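Local structure of putative tRNA synthase (Salmonella typhimurium, 3DQQ) at residues 266-271 with 314-319. The protein probably phosphorylates 3-oxo-tetronate at the expense of ATP, giving 3-oxo-tetronate 4-phosphate and ADP, as a member of the four-carbon acid sugar kinase family. Sequence-based numbering, arbitrary orientation.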
ATOM      1  N   GLN A 266      10.675   9.738  -2.255  1.00 44.37           N
ATOM      2  CA  GLN A 266      11.362  10.716  -3.082  1.00 44.83           C
ATOM      3  C   GLN A 266      12.109  11.728  -2.246  1.00 44.18           C
ATOM      4  O   GLN A 266      13.249  12.079  -2.553  1.00 44.72           O
ATOM      5  CB  GLN A 266      10.387  11.456  -3.970  1.00 44.88           C
ATOM      6  CG  GLN A 266       9.940  10.672  -5.177  1.00 47.20           C
ATOM      7  CD  GLN A 266       8.883  11.430  -5.965  1.00 48.77           C
ATOM      8  OE1 GLN A 266       7.709  11.015  -6.028  1.00 54.69           O
ATOM      9  NE2 GLN A 266       9.276  12.575  -6.531  1.00 52.51           N
ATOM     10  N   GLN A 267      11.451  12.204  -1.192  1.00 43.65           N
ATOM     11  CA  GLN A 267      12.044  13.168  -0.260  1.00 42.79           C
ATOM     12  C   GLN A 267      13.297  12.622   0.420  1.00 41.81           C
ATOM     13  O   GLN A 267      14.266  13.342   0.573  1.00 41.55           O
ATOM     14  CB  GLN A 267      11.005  13.624   0.768  1.00 42.53           C
ATOM     15  CG  GLN A 267       9.909  14.498   0.148  1.00 42.75           C
ATOM     16  CD  GLN A 267       8.567  14.493   0.915  1.00 43.46           C
ATOM     17  OE1 GLN A 267       8.268  13.580   1.683  1.00 44.51           O
ATOM     18  NE2 GLN A 267       7.754  15.515   0.681  1.00 42.63           N
ATOM     19  N   VAL A 268      13.293  11.343   0.789  1.00 41.26           N
ATOM     20  CA  VAL A 268      14.446  10.743   1.466  1.00 40.63           C
ATOM     21  C   VAL A 268      15.572  10.554   0.467  1.00 40.51           C
ATOM     22  O   VAL A 268      16.728  10.889   0.751  1.00 40.04           O
ATOM     23  CB  VAL A 268      14.088   9.403   2.152  1.00 40.08           C
ATOM     24  CG1 VAL A 268      15.325   8.652   2.587  1.00 37.01           C
ATOM     25  CG2 VAL A 268      13.190   9.660   3.340  1.00 39.86           C
ATOM     26  N   ALA A 269      15.230  10.035  -0.711  1.00 40.62           N
ATOM     27  CA  ALA A 269      16.224   9.818  -1.784  1.00 40.59           C
ATOM     28  C   ALA A 269      16.923  11.145  -2.138  1.00 40.88           C
ATOM     29  O   ALA A 269      18.141  11.189  -2.291  1.00 41.59           O
ATOM     30  CB  ALA A 269      15.575   9.211  -2.980  1.00 39.07           C
ATOM     31  N   PHE A 270      16.161  12.234  -2.188  1.00 41.56           N
ATOM     32  CA  PHE A 270      16.693  13.558  -2.525  1.00 41.31           C
ATOM     33  C   PHE A 270      17.562  14.107  -1.409  1.00 40.98           C
ATOM     34  O   PHE A 270      18.757  14.322  -1.598  1.00 40.81           O
ATOM     35  CB  PHE A 270      15.532  14.518  -2.819  1.00 42.69           C
ATOM     36  CG  PHE A 270      15.962  15.936  -3.111  1.00 42.87           C
ATOM     37  CD1 PHE A 270      16.411  16.291  -4.378  1.00 44.03           C
ATOM     38  CD2 PHE A 270      15.875  16.923  -2.122  1.00 44.81           C
ATOM     39  CE1 PHE A 270      16.796  17.600  -4.657  1.00 44.11           C
ATOM     40  CE2 PHE A 270      16.256  18.250  -2.383  1.00 45.21           C
ATOM     41  CZ  PHE A 270      16.724  18.589  -3.654  1.00 44.76           C
ATOM     42  N   TYR A 271      16.956  14.287  -0.238  1.00 39.95           N
ATOM     43  CA  TYR A 271      17.645  14.839   0.918  1.00 40.17           C
ATOM     44  C   TYR A 271      18.952  14.144   1.286  1.00 40.47           C
ATOM     45  O   TYR A 271      19.877  14.803   1.782  1.00 40.93           O
ATOM     46  CB  TYR A 271      16.738  14.809   2.136  1.00 39.02           C
ATOM     47  CG  TYR A 271      17.246  15.627   3.297  1.00 38.54           C
ATOM     48  CD1 TYR A 271      17.643  15.020   4.478  1.00 36.76           C
ATOM     49  CD2 TYR A 271      17.324  17.013   3.210  1.00 37.15           C
ATOM     50  CE1 TYR A 271      18.103  15.768   5.552  1.00 38.01           C
ATOM     51  CE2 TYR A 271      17.782  17.773   4.270  1.00 38.53           C
ATOM     52  CZ  TYR A 271      18.176  17.150   5.446  1.00 38.39           C
ATOM     53  OH  TYR A 271      18.634  17.908   6.499  1.00 36.38           O
ATOM     54  N   SER A 314      16.180   7.720   8.751  1.00 37.97           N
ATOM     55  CA  SER A 314      15.135   7.267   7.890  1.00 39.76           C
ATOM     56  C   SER A 314      14.875   5.804   8.106  1.00 40.25           C
ATOM     57  O   SER A 314      15.802   5.033   8.225  1.00 40.46           O
ATOM     58  CB  SER A 314      15.549   7.474   6.444  1.00 39.49           C
ATOM     59  OG  SER A 314      14.669   6.778   5.576  1.00 41.35           O
ATOM     60  N   ALA A 315      13.599   5.442   8.125  1.00 41.64           N
ATOM     61  CA  ALA A 315      13.158   4.077   8.252  1.00 42.94           C
ATOM     62  C   ALA A 315      12.494   3.651   6.944  1.00 44.11           C
ATOM     63  O   ALA A 315      11.860   2.608   6.864  1.00 43.57           O
ATOM     64  CB  ALA A 315      12.200   3.962   9.391  1.00 41.83           C
ATOM     65  N   THR A 316      12.671   4.431   5.892  1.00 46.47           N
ATOM     66  CA  THR A 316      11.918   4.171   4.677  1.00 48.65           C
ATOM     67  C   THR A 316      12.515   3.003   3.841  1.00 50.43           C
ATOM     68  O   THR A 316      11.787   2.326   3.116  1.00 51.10           O
ATOM     69  CB  THR A 316      11.576   5.507   3.871  1.00 49.29           C
ATOM     70  OG1 THR A 316      12.552   5.732   2.867  1.00 49.94           O
ATOM     71  CG2 THR A 316      11.410   6.777   4.806  1.00 46.98           C
ATOM     72  N   ALA A 317      13.805   2.713   4.021  1.00 52.98           N
ATOM     73  CA  ALA A 317      14.465   1.486   3.480  1.00 54.38           C
ATOM     74  C   ALA A 317      13.910   0.208   4.087  1.00 56.47           C
ATOM     75  O   ALA A 317      13.671  -0.796   3.370  1.00 57.33           O
ATOM     76  CB  ALA A 317      15.969   1.521   3.734  1.00 54.10           C
ATOM     77  N   SER A 318      13.757   0.240   5.418  1.00 58.43           N
ATOM     78  CA  SER A 318      13.133  -0.853   6.207  1.00 59.40           C
ATOM     79  C   SER A 318      11.641  -1.078   5.824  1.00 60.99           C
ATOM     80  O   SER A 318      11.165  -2.219   5.741  1.00 61.51           O
ATOM     81  CB  SER A 318      13.254  -0.554   7.724  1.00 59.62           C
ATOM     82  OG  SER A 318      12.062   0.027   8.279  1.00 58.16           O
ATOM     83  N   THR A 319      10.926   0.037   5.618  1.00 62.44           N
ATOM     84  CA  THR A 319       9.575   0.099   5.017  1.00 63.18           C
ATOM     85  C   THR A 319       9.436  -0.640   3.659  1.00 64.67           C
ATOM     86  O   THR A 319       8.333  -1.017   3.251  1.00 64.47           O
ATOM     87  CB  THR A 319       9.167   1.601   4.867  1.00 62.81           C
ATOM     88  OG1 THR A 319       8.143   1.895   5.809  1.00 60.88           O
ATOM     89  CG2 THR A 319       8.714   1.976   3.424  1.00 63.23           C
TER
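An ST turn at the end of strand 312-314, in the nucleotide-binding C-terminal domain, meets helix 262-271 through one valine: Val268 rests against Ser314 and Thr316, the first and last residues of the turn. It illustrates how a turn rich in hydroxyls can still pack against an aliphatic side chain when one hydroxyl oxygen is engaged by the turn's own backbone. Ser314 OG accepts from Thr316 N at 3.1 Å, with a nearly straight N-H...O angle of 168°, and both side chains leave the backbone toward the helix.

The two methyls of Val268 divide the work. CG1, anti to the backbone N (chi1 168°), reaches the serine, 3.6 Å from Ser314 OG, while CG2 meets the threonine methyl, 3.7 Å from Thr316 CG2. The side chains of Val268 and Thr316 run antiparallel past one another, and Thr316 OG1 lies 4.0 Å from both CG1 and CG2 of Val268. Both Val268 and Thr316 also touch Ser257 of strand 253-257.

Beyond the turn the chain takes up helical backbone angles. Ala315 O receives both Thr319 N, at 3.0 Å, and Ser318 OG, also at 3.0 Å, the hydroxyl lying 21° from the carbonyl plane. Thr316 lies about 6 Å, side chain to side chain, from Ser259, which by similarity binds ATP; this is consistent with the contact lying close to the nucleotide site.

No hydrogen bond joins the two segments; the contact is van der Waals packing of the valine methyls against one methyl and two hydroxyl oxygens. Because Ser314 OG already accepts from Thr316 N, its contact with the buried valine methyls probably costs less than it would for an oxygen lacking that bond.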